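Local coordinates for protein guanylate kinase (Coxiella burnetii, PDB 3TR0) that transfers a phosphate group from ATP to GMP, giving GDP and ADP, and probably serves to recycle GMP in the bacterial cytoplasm, at residues E74-I78 / D105-Q111; A7-I11 / I112-F116; L120-P126 / F164-N170. All coordinates share one frame; numbering follows the deposited sequence.

Interaction 1 of 3, residues E74-I78 / D105-Q111. With 5GP (guanosine-5'-monophosphate), chain D.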
loop_
_atom_site.group_PDB
_atom_site.type_symbol
_atom_site.label_atom_id
_atom_site.label_comp_id
_atom_site.label_asym_id
_atom_site.label_seq_id
_atom_site.Cartn_x
_atom_site.Cartn_y
_atom_site.Cartn_z
ATOM N N GLU A 74 19.659 -1.462 15.763
ATOM C CA GLU A 74 19.603 -2.791 15.202
ATOM C C GLU A 74 21.025 -3.183 14.822
ATOM O O GLU A 74 21.782 -2.351 14.321
ATOM C CB GLU A 74 18.707 -2.740 13.960
ATOM C CG GLU A 74 18.747 -3.938 13.064
ATOM C CD GLU A 74 20.013 -4.024 12.239
ATOM O OE1 GLU A 74 20.420 -3.017 11.604
ATOM O OE2 GLU A 74 20.599 -5.118 12.234
ATOM N N HIS A 75 21.402 -4.433 15.072
ATOM C CA HIS A 75 22.704 -4.921 14.624
ATOM C C HIS A 75 22.709 -6.435 14.429
ATOM O O HIS A 75 21.959 -7.161 15.080
ATOM C CB HIS A 75 23.817 -4.487 15.585
ATOM C CG HIS A 75 23.855 -5.268 16.862
ATOM N ND1 HIS A 75 24.761 -6.282 17.084
ATOM C CD2 HIS A 75 23.097 -5.187 17.980
ATOM C CE1 HIS A 75 24.562 -6.790 18.288
ATOM N NE2 HIS A 75 23.557 -6.144 18.852
ATOM N N ALA A 76 23.555 -6.907 13.520
ATOM C CA ALA A 76 23.604 -8.326 13.204
ATOM C C ALA A 76 24.973 -8.720 12.690
ATOM O O ALA A 76 25.774 -7.869 12.297
ATOM C CB ALA A 76 22.535 -8.681 12.173
ATOM N N THR A 77 25.232 -10.023 12.698
ATOM C CA THR A 77 26.454 -10.567 12.135
ATOM C C THR A 77 26.132 -11.288 10.839
ATOM O O THR A 77 25.236 -12.131 10.797
ATOM C CB THR A 77 27.124 -11.555 13.102
ATOM O OG1 THR A 77 27.474 -10.875 14.313
ATOM C CG2 THR A 77 28.372 -12.144 12.470
ATOM N N ILE A 78 26.863 -10.944 9.785
ATOM C CA ILE A 78 26.631 -11.511 8.462
ATOM C C ILE A 78 27.958 -11.865 7.803
ATOM O O ILE A 78 28.833 -11.011 7.646
ATOM C CB ILE A 78 25.865 -10.529 7.567
ATOM C CG1 ILE A 78 24.552 -10.122 8.239
ATOM C CG2 ILE A 78 25.597 -11.148 6.203
ATOM C CD1 ILE A 78 23.931 -8.885 7.660
ATOM N N ASP A 105 19.481 -6.898 6.744
ATOM C CA ASP A 105 19.191 -8.305 6.487
ATOM C C ASP A 105 17.988 -8.768 7.292
ATOM O O ASP A 105 17.359 -7.972 7.992
ATOM C CB ASP A 105 20.408 -9.199 6.772
ATOM C CG ASP A 105 20.558 -9.544 8.241
ATOM O OD1 ASP A 105 20.241 -8.696 9.090
ATOM O OD2 ASP A 105 21.000 -10.674 8.550
ATOM N N TRP A 106 17.664 -10.053 7.190
ATOM C CA TRP A 106 16.461 -10.579 7.837
ATOM C C TRP A 106 16.543 -10.521 9.360
ATOM O O TRP A 106 15.522 -10.354 10.033
ATOM C CB TRP A 106 16.141 -12.002 7.359
ATOM C CG TRP A 106 17.148 -13.045 7.773
ATOM C CD1 TRP A 106 18.188 -13.523 7.030
ATOM C CD2 TRP A 106 17.200 -13.739 9.026
ATOM N NE1 TRP A 106 18.888 -14.469 7.743
ATOM C CE2 TRP A 106 18.302 -14.617 8.973
ATOM C CE3 TRP A 106 16.425 -13.699 10.190
ATOM C CZ2 TRP A 106 18.643 -15.451 10.035
ATOM C CZ3 TRP A 106 16.770 -14.526 11.245
ATOM C CH2 TRP A 106 17.867 -15.390 11.159
ATOM N N GLN A 107 17.753 -10.658 9.900
ATOM C CA GLN A 107 17.961 -10.572 11.342
ATOM C C GLN A 107 17.656 -9.170 11.838
ATOM O O GLN A 107 16.983 -8.992 12.850
ATOM C CB GLN A 107 19.401 -10.929 11.707
ATOM C CG GLN A 107 19.844 -12.301 11.242
ATOM C CD GLN A 107 21.307 -12.556 11.531
ATOM O OE1 GLN A 107 21.652 -13.179 12.531
ATOM N NE2 GLN A 107 22.178 -12.072 10.653
ATOM N N GLY A 108 18.171 -8.173 11.129
ATOM C CA GLY A 108 17.903 -6.792 11.478
ATOM C C GLY A 108 16.425 -6.467 11.359
ATOM O O GLY A 108 15.868 -5.739 12.184
ATOM N N ALA A 109 15.785 -7.015 10.330
ATOM C CA ALA A 109 14.357 -6.800 10.116
ATOM C C ALA A 109 13.545 -7.244 11.329
ATOM O O ALA A 109 12.669 -6.518 11.797
ATOM C CB ALA A 109 13.890 -7.534 8.868
ATOM N N ARG A 110 13.837 -8.441 11.836
ATOM C CA ARG A 110 13.150 -8.948 13.023
ATOM C C ARG A 110 13.275 -7.978 14.198
ATOM O O ARG A 110 12.314 -7.763 14.935
ATOM C CB ARG A 110 13.678 -10.334 13.419
ATOM C CG ARG A 110 13.350 -11.450 12.433
ATOM C CD ARG A 110 13.743 -12.813 13.002
ATOM N NE ARG A 110 13.344 -13.926 12.149
ATOM C CZ ARG A 110 13.429 -15.204 12.505
ATOM N NH1 ARG A 110 13.900 -15.529 13.702
ATOM N NH2 ARG A 110 13.044 -16.160 11.668
ATOM N N GLN A 111 14.458 -7.394 14.369
ATOM C CA GLN A 111 14.694 -6.457 15.466
ATOM C C GLN A 111 13.861 -5.192 15.308
ATOM O O GLN A 111 13.233 -4.725 16.259
ATOM C CB GLN A 111 16.175 -6.088 15.551
ATOM C CG GLN A 111 17.077 -7.235 15.961
ATOM C CD GLN A 111 18.540 -6.876 15.853
ATOM O OE1 GLN A 111 18.996 -5.896 16.444
ATOM N NE2 GLN A 111 19.284 -7.659 15.084
HETATM P P 5GP D . 27.555 -5.944 1.882
HETATM O O1P 5GP D . 27.618 -4.492 1.479
HETATM O O2P 5GP D . 28.680 -6.502 2.713
HETATM O O3P 5GP D . 27.365 -6.778 0.636
HETATM O "O5'" 5GP D . 26.167 -6.228 2.606
HETATM C "C5'" 5GP D . 25.943 -7.440 3.306
HETATM C "C4'" 5GP D . 24.524 -7.531 3.797
HETATM O "O4'" 5GP D . 24.450 -7.043 5.152
HETATM C "C3'" 5GP D . 23.515 -6.673 3.053
HETATM O "O3'" 5GP D . 23.072 -7.264 1.843
HETATM C "C2'" 5GP D . 22.401 -6.479 4.076
HETATM O "O2'" 5GP D . 21.500 -7.576 4.041
HETATM C "C1'" 5GP D . 23.166 -6.530 5.404
HETATM N N9 5GP D . 23.301 -5.204 6.031
HETATM C C8 5GP D . 23.900 -4.099 5.569
HETATM N N7 5GP D . 23.790 -3.126 6.508
HETATM C C5 5GP D . 23.114 -3.645 7.560
HETATM C C6 5GP D . 22.694 -3.159 8.794
HETATM O O6 5GP D . 22.929 -1.975 9.137
HETATM N N1 5GP D . 22.029 -3.974 9.622
HETATM C C2 5GP D . 21.755 -5.243 9.288
HETATM N N2 5GP D . 21.080 -6.057 10.134
HETATM N N3 5GP D . 22.146 -5.740 8.101
HETATM C C4 5GP D . 22.825 -4.954 7.240
HETATM O O HOH W 1 23.492 -11.673 14.277
#
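Glu74 lies against Gly108, its OE2 3.3 Å from Gly108 CA, and from there its carboxylate faces the guanine of the bound GMP. The ring N1 gives its hydrogen to Glu74 OE1 at 2.7 Å, the recognition expected of a GMP site. The exocyclic N2 also points at Glu74 OE2, at a separation too short to trust in detail, and donates to Asp105 OD1 over 3.0 Å. Gly108, which has no side chain, lets the amine lie close to its CA, and Ala76 CB lines the pocket beside N2. Ile78 CD1 packs beside O4' of the ribose and meets Asp105 CG at 3.5 Å, the two side chains coming from opposite directions.

The second shell fixes these groups. Asp105 is the N-cap of the helix: with CG turned between its backbone N and carbonyl carbon (chi1 82°), OD1 accepts from Gly108 N while still meeting the nucleotide. Its other oxygen, OD2, offers the syn lone pair to Gln107 NE2 at 2.8 Å. The same amide nitrogen then crosses to Thr77 O at 3.1 Å, and a water joins Gln107 OE1 to Thr77 N. One turn on, the extended Gln111 side chain uses both ends of its amide on one residue: OE1 accepts from His75 N, and NE2 donates to His75 O at 2.7 Å with a nearly straight bond of 169°, approaching from above the carbonyl plane. Two glutamines thus satisfy backbone groups on the edge of the strand that faces the helix.

Thr85 holds Glu74 OE1 from strand 81-86, the sheet neighbour of strand 72-78. The 106-111 part of helix 106-115 runs nearly antiparallel to strand 75-78, the two axes 7.5 Å apart at their closest, with the GMP lying at the helix's N-terminal end.

Interaction 2 of 3, residues A7-I11 / I112-F116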
loop_
_atom_site.group_PDB
_atom_site.type_symbol
_atom_site.label_atom_id
_atom_site.label_comp_id
_atom_site.label_asym_id
_atom_site.label_seq_id
_atom_site.Cartn_x
_atom_site.Cartn_y
_atom_site.Cartn_z
ATOM N N ALA A 7 6.128 9.810 10.184
ATOM C CA ALA A 7 7.150 9.105 9.427
ATOM C C ALA A 7 7.257 7.651 9.854
ATOM O O ALA A 7 6.953 7.301 10.990
ATOM C CB ALA A 7 8.495 9.810 9.589
ATOM N N ASN A 8 7.706 6.808 8.933
ATOM C CA ASN A 8 7.768 5.380 9.184
ATOM C C ASN A 8 9.124 4.838 8.761
ATOM O O ASN A 8 9.891 5.523 8.078
ATOM C CB ASN A 8 6.648 4.673 8.409
ATOM C CG ASN A 8 6.274 3.326 9.006
ATOM O OD1 ASN A 8 6.940 2.820 9.903
ATOM N ND2 ASN A 8 5.195 2.742 8.503
ATOM N N LEU A 9 9.419 3.615 9.181
ATOM C CA LEU A 9 10.601 2.906 8.719
ATOM C C LEU A 9 10.211 1.931 7.613
ATOM O O LEU A 9 9.221 1.219 7.727
ATOM C CB LEU A 9 11.241 2.137 9.873
ATOM C CG LEU A 9 11.630 2.959 11.106
ATOM C CD1 LEU A 9 12.228 2.050 12.169
ATOM C CD2 LEU A 9 12.609 4.058 10.725
ATOM N N PHE A 10 10.998 1.906 6.545
ATOM C CA PHE A 10 10.764 0.987 5.448
ATOM C C PHE A 10 11.967 0.083 5.298
ATOM O O PHE A 10 13.028 0.523 4.861
ATOM C CB PHE A 10 10.499 1.753 4.153
ATOM C CG PHE A 10 9.206 2.516 4.163
ATOM C CD1 PHE A 10 8.030 1.914 3.756
ATOM C CD2 PHE A 10 9.163 3.830 4.604
ATOM C CE1 PHE A 10 6.838 2.612 3.770
ATOM C CE2 PHE A 10 7.975 4.529 4.619
ATOM C CZ PHE A 10 6.808 3.918 4.207
ATOM N N ILE A 11 11.796 -1.179 5.686
ATOM C CA ILE A 11 12.883 -2.150 5.670
ATOM C C ILE A 11 12.964 -2.770 4.287
ATOM O O ILE A 11 11.960 -3.232 3.756
ATOM C CB ILE A 11 12.638 -3.266 6.704
ATOM C CG1 ILE A 11 12.511 -2.676 8.112
ATOM C CG2 ILE A 11 13.757 -4.299 6.662
ATOM C CD1 ILE A 11 11.817 -3.591 9.097
ATOM N N ILE A 112 13.861 -4.640 14.100
ATOM C CA ILE A 112 13.121 -3.415 13.824
ATOM C C ILE A 112 11.612 -3.611 14.001
ATOM O O ILE A 112 10.934 -2.756 14.570
ATOM C CB ILE A 112 13.421 -2.886 12.411
ATOM C CG1 ILE A 112 14.906 -2.543 12.279
ATOM C CG2 ILE A 112 12.573 -1.660 12.113
ATOM C CD1 ILE A 112 15.359 -1.437 13.213
ATOM N N ARG A 113 11.091 -4.738 13.522
ATOM C CA ARG A 113 9.661 -5.027 13.667
ATOM C C ARG A 113 9.231 -5.028 15.131
ATOM O O ARG A 113 8.149 -4.547 15.468
ATOM C CB ARG A 113 9.285 -6.356 13.012
ATOM C CG ARG A 113 9.311 -6.330 11.498
ATOM C CD ARG A 113 8.713 -7.596 10.896
ATOM N NE ARG A 113 9.144 -7.761 9.513
ATOM C CZ ARG A 113 10.122 -8.573 9.132
ATOM N NH1 ARG A 113 10.753 -9.318 10.033
ATOM N NH2 ARG A 113 10.464 -8.650 7.853
ATOM N N GLU A 114 10.079 -5.576 15.993
ATOM C CA GLU A 114 9.816 -5.581 17.428
ATOM C C GLU A 114 9.838 -4.161 17.980
ATOM O O GLU A 114 8.953 -3.755 18.733
ATOM C CB GLU A 114 10.864 -6.425 18.156
ATOM C CG GLU A 114 10.757 -7.920 17.908
ATOM C CD GLU A 114 9.970 -8.632 18.991
ATOM O OE1 GLU A 114 9.978 -8.151 20.145
ATOM O OE2 GLU A 114 9.343 -9.670 18.691
ATOM N N LEU A 115 10.858 -3.408 17.584
ATOM C CA LEU A 115 11.138 -2.097 18.154
ATOM C C LEU A 115 10.240 -0.983 17.608
ATOM O O LEU A 115 9.995 0.015 18.288
ATOM C CB LEU A 115 12.615 -1.761 17.930
ATOM C CG LEU A 115 13.183 -0.429 18.410
ATOM C CD1 LEU A 115 14.658 -0.586 18.745
ATOM C CD2 LEU A 115 12.975 0.653 17.359
ATOM N N PHE A 116 9.753 -1.155 16.384
ATOM C CA PHE A 116 8.947 -0.126 15.732
ATOM C C PHE A 116 7.846 -0.782 14.902
ATOM O O PHE A 116 7.984 -0.951 13.691
ATOM C CB PHE A 116 9.834 0.769 14.858
ATOM C CG PHE A 116 9.213 2.093 14.513
ATOM C CD1 PHE A 116 9.193 3.125 15.436
ATOM C CD2 PHE A 116 8.662 2.310 13.262
ATOM C CE1 PHE A 116 8.622 4.347 15.121
ATOM C CE2 PHE A 116 8.090 3.531 12.940
ATOM C CZ PHE A 116 8.072 4.551 13.871
#
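The Phe116 ring meets the 7-11 segment with its rim: Asn8 OD1 lies in the ring plane, 3.3 Å from Phe116 CE2, and Ala7 O sits near that plane beyond CZ. The amide of Asn8 is turned 54° from the ring. Leu9 comes in obliquely, its CG 3.7 Å from Phe116 CD2, while its CD1 also touches CB and CG of the phenylalanine. Phe116 is the first residue to leave the helix, and with CG anti to its backbone N (chi1 -161°) the ring is directed edge-on at residues 7-9.

Deeper in, Ile112 CG2 is wedged between two strand residues, 3.7 Å from Leu9 CD1 and equally 3.7 Å from Ile11 CD1. Leu9 lies roughly perpendicular to Ile112, while Ile11 and Ile112 run alongside each other with their ends pointing opposite ways. Leu9 and Ile11 both project from the same side of strand 9-13, so helix 106-115 rests on one face of the central parallel sheet, and Ile104 touches both isoleucines.

Asn8 does more than border the ring. Its OD1 also accepts from Leu9 N at 2.7 Å, and its ND2 is hydrogen-bonded to Pro118 O and Glu187 OE2. Helix and strand meet through the hydrocarbon of Leu9, Ile11, Ile112 and Phe116, with the polar amide anchored elsewhere; its oxygen, facing the slightly positive ring edge, is consistent with a weak favourable electrostatic contact.

Interaction 3 of 3, residues L120-P126 / F164-N170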
loop_
_atom_site.group_PDB
_atom_site.type_symbol
_atom_site.label_atom_id
_atom_site.label_comp_id
_atom_site.label_asym_id
_atom_site.label_seq_id
_atom_site.Cartn_x
_atom_site.Cartn_y
_atom_site.Cartn_z
ATOM N N LEU A 120 7.156 -1.124 7.790
ATOM C CA LEU A 120 6.800 -1.986 6.668
ATOM C C LEU A 120 8.070 -2.603 6.103
ATOM O O LEU A 120 9.109 -1.948 6.043
ATOM C CB LEU A 120 6.072 -1.195 5.578
ATOM C CG LEU A 120 4.661 -0.686 5.898
ATOM C CD1 LEU A 120 4.031 -0.072 4.656
ATOM C CD2 LEU A 120 3.792 -1.808 6.439
ATOM N N SER A 121 7.996 -3.866 5.699
ATOM C CA SER A 121 9.170 -4.540 5.167
ATOM C C SER A 121 8.917 -5.063 3.752
ATOM O O SER A 121 7.832 -5.566 3.447
ATOM C CB SER A 121 9.639 -5.654 6.115
ATOM O OG SER A 121 8.634 -6.632 6.306
ATOM N N ILE A 122 9.924 -4.911 2.895
ATOM C CA ILE A 122 9.841 -5.299 1.491
ATOM C C ILE A 122 11.011 -6.220 1.160
ATOM O O ILE A 122 12.163 -5.889 1.448
ATOM C CB ILE A 122 9.957 -4.065 0.573
ATOM C CG1 ILE A 122 8.923 -3.007 0.958
ATOM C CG2 ILE A 122 9.844 -4.471 -0.895
ATOM C CD1 ILE A 122 9.166 -1.648 0.319
ATOM N N PHE A 123 10.720 -7.369 0.560
ATOM C CA PHE A 123 11.773 -8.290 0.152
ATOM C C PHE A 123 11.953 -8.249 -1.361
ATOM O O PHE A 123 10.997 -8.428 -2.112
ATOM C CB PHE A 123 11.464 -9.719 0.613
ATOM C CG PHE A 123 12.681 -10.606 0.679
ATOM C CD1 PHE A 123 13.343 -10.802 1.880
ATOM C CD2 PHE A 123 13.170 -11.220 -0.459
ATOM C CE1 PHE A 123 14.465 -11.612 1.950
ATOM C CE2 PHE A 123 14.294 -12.026 -0.398
ATOM C CZ PHE A 123 14.943 -12.216 0.808
ATOM N N ILE A 124 13.180 -8.006 -1.809
ATOM C CA ILE A 124 13.465 -7.964 -3.232
ATOM C C ILE A 124 13.943 -9.330 -3.714
ATOM O O ILE A 124 14.936 -9.859 -3.214
ATOM C CB ILE A 124 14.549 -6.918 -3.566
ATOM C CG1 ILE A 124 14.200 -5.559 -2.957
ATOM C CG2 ILE A 124 14.733 -6.808 -5.070
ATOM C CD1 ILE A 124 12.914 -4.974 -3.465
ATOM N N LEU A 125 13.227 -9.894 -4.682
ATOM C CA LEU A 125 13.567 -11.196 -5.241
ATOM C C LEU A 125 14.265 -11.041 -6.580
ATOM O O LEU A 125 13.898 -10.184 -7.381
ATOM C CB LEU A 125 12.299 -12.032 -5.443
ATOM C CG LEU A 125 11.502 -12.392 -4.192
ATOM C CD1 LEU A 125 10.110 -12.895 -4.578
ATOM C CD2 LEU A 125 12.252 -13.423 -3.377
ATOM N N PRO A 126 15.281 -11.880 -6.835
ATOM C CA PRO A 126 15.881 -11.925 -8.167
ATOM C C PRO A 126 14.960 -12.724 -9.077
ATOM O O PRO A 126 14.135 -13.478 -8.569
ATOM C CB PRO A 126 17.182 -12.699 -7.931
ATOM C CG PRO A 126 16.849 -13.628 -6.812
ATOM C CD PRO A 126 15.882 -12.865 -5.920
ATOM N N PHE A 164 8.119 -10.935 5.529
ATOM C CA PHE A 164 8.041 -9.593 4.956
ATOM C C PHE A 164 6.638 -9.246 4.479
ATOM O O PHE A 164 5.861 -10.131 4.140
ATOM C CB PHE A 164 9.069 -9.442 3.833
ATOM C CG PHE A 164 10.480 -9.411 4.334
ATOM C CD1 PHE A 164 11.096 -10.573 4.762
ATOM C CD2 PHE A 164 11.175 -8.218 4.419
ATOM C CE1 PHE A 164 12.384 -10.550 5.258
ATOM C CE2 PHE A 164 12.468 -8.190 4.916
ATOM C CZ PHE A 164 13.072 -9.360 5.331
ATOM N N ASP A 165 6.324 -7.954 4.461
ATOM C CA ASP A 165 4.986 -7.492 4.081
ATOM C C ASP A 165 4.745 -7.513 2.573
ATOM O O ASP A 165 3.629 -7.762 2.118
ATOM C CB ASP A 165 4.752 -6.075 4.608
ATOM C CG ASP A 165 4.871 -5.987 6.114
ATOM O OD1 ASP A 165 4.179 -6.748 6.816
ATOM O OD2 ASP A 165 5.664 -5.160 6.595
ATOM N N TYR A 166 5.788 -7.225 1.804
ATOM C CA TYR A 166 5.679 -7.114 0.356
ATOM C C TYR A 166 6.809 -7.874 -0.298
ATOM O O TYR A 166 7.901 -7.970 0.268
ATOM C CB TYR A 166 5.779 -5.647 -0.072
ATOM C CG TYR A 166 4.667 -4.783 0.480
ATOM C CD1 TYR A 166 3.433 -4.716 -0.158
ATOM C CD2 TYR A 166 4.847 -4.048 1.636
ATOM C CE1 TYR A 166 2.403 -3.927 0.354
ATOM C CE2 TYR A 166 3.832 -3.261 2.155
ATOM C CZ TYR A 166 2.615 -3.205 1.511
ATOM O OH TYR A 166 1.612 -2.418 2.031
ATOM N N LEU A 167 6.543 -8.402 -1.488
ATOM C CA LEU A 167 7.580 -9.005 -2.316
ATOM C C LEU A 167 7.650 -8.273 -3.651
ATOM O O LEU A 167 6.628 -8.056 -4.301
ATOM C CB LEU A 167 7.293 -10.494 -2.555
ATOM C CG LEU A 167 7.022 -11.381 -1.341
ATOM C CD1 LEU A 167 6.776 -12.811 -1.803
ATOM C CD2 LEU A 167 8.178 -11.337 -0.352
ATOM N N VAL A 168 8.852 -7.880 -4.056
ATOM C CA VAL A 168 9.037 -7.204 -5.337
ATOM C C VAL A 168 10.128 -7.899 -6.141
ATOM O O VAL A 168 11.207 -8.143 -5.618
ATOM C CB VAL A 168 9.430 -5.732 -5.151
ATOM C CG1 VAL A 168 9.681 -5.087 -6.499
ATOM C CG2 VAL A 168 8.344 -4.978 -4.391
ATOM N N VAL A 169 9.845 -8.220 -7.402
ATOM C CA VAL A 169 10.826 -8.904 -8.245
ATOM C C VAL A 169 11.645 -7.895 -9.039
ATOM O O VAL A 169 11.085 -7.035 -9.715
ATOM C CB VAL A 169 10.160 -9.894 -9.233
ATOM C CG1 VAL A 169 11.230 -10.681 -10.011
ATOM C CG2 VAL A 169 9.244 -10.846 -8.497
ATOM N N ASN A 170 12.970 -7.994 -8.952
ATOM C CA ASN A 170 13.832 -7.105 -9.717
ATOM C C ASN A 170 14.217 -7.705 -11.061
ATOM O O ASN A 170 15.367 -8.098 -11.268
ATOM C CB ASN A 170 15.094 -6.738 -8.935
ATOM C CG ASN A 170 15.947 -5.717 -9.662
ATOM O OD1 ASN A 170 15.488 -5.071 -10.603
ATOM N ND2 ASN A 170 17.189 -5.558 -9.224
HETATM O O HOH W 2 7.248 -5.928 8.625
#
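Strands 120-125 and 166-169 are neighbouring parallel strands of the P-loop kinase core sheet, the second forming its edge within the chain. Tyr166 N donates to Ser121 O at 3.1 Å, then Phe123 N to Tyr166 O and Val168 N to Phe123 O, both at 2.9 Å; Leu125 N to Val168 O and Asn170 N to Leu125 O continue the pattern. On one face Ile122 CG2 meets Val168 CG2, and Ile124 lies alongside Val168 near Ala14 of the predicted ATP loop. On the other face Phe123 CB packs on Leu167 CD2, and Leu167 and Val169 continue to the second subunit, where Arg191 and Leu198 of that chain pack against them.

Phe164 makes a T-shaped stack with Phe123: the edge of Phe123 points at the face of Phe164, centroids 5.0 Å apart and planes at 75°. Arg113 adds a cation-pi contact to Phe164 and a hydrogen bond to Ser121 OG. Asp165 closes this end of the pair. Its OD2 accepts from Ser121 N at 2.8 Å, met on the anti side of the carboxylate, and Asp165 N donates to Ser121 OG at 3.2 Å. A water also donates to Asp165 OD2, 2.7 Å away, and lies 2.8 Å from Ser121 OG.

From the N terminus, strand 9-13 comes first in the chain, and interaction 2 closes the longest loop when residues 112-116 return to it about a hundred residues later. Interaction 1 is nested inside that loop, joining strand 72-78 of the mixed sheet to the start of the same helix, 106-115; Glu74 CB touches Ile112 CD1 where the two meet. The chain then enters strand 120-125, next to strand 9-13, with Ile11 N 2.8 Å from Leu120 O. Interaction 3 follows in series, closing a largely helical excursion with strand 166-169. Helix 106-115 thus stands between the GMP-binding sheet and the parallel core, and Ala109 reaches Phe164 of interaction 3.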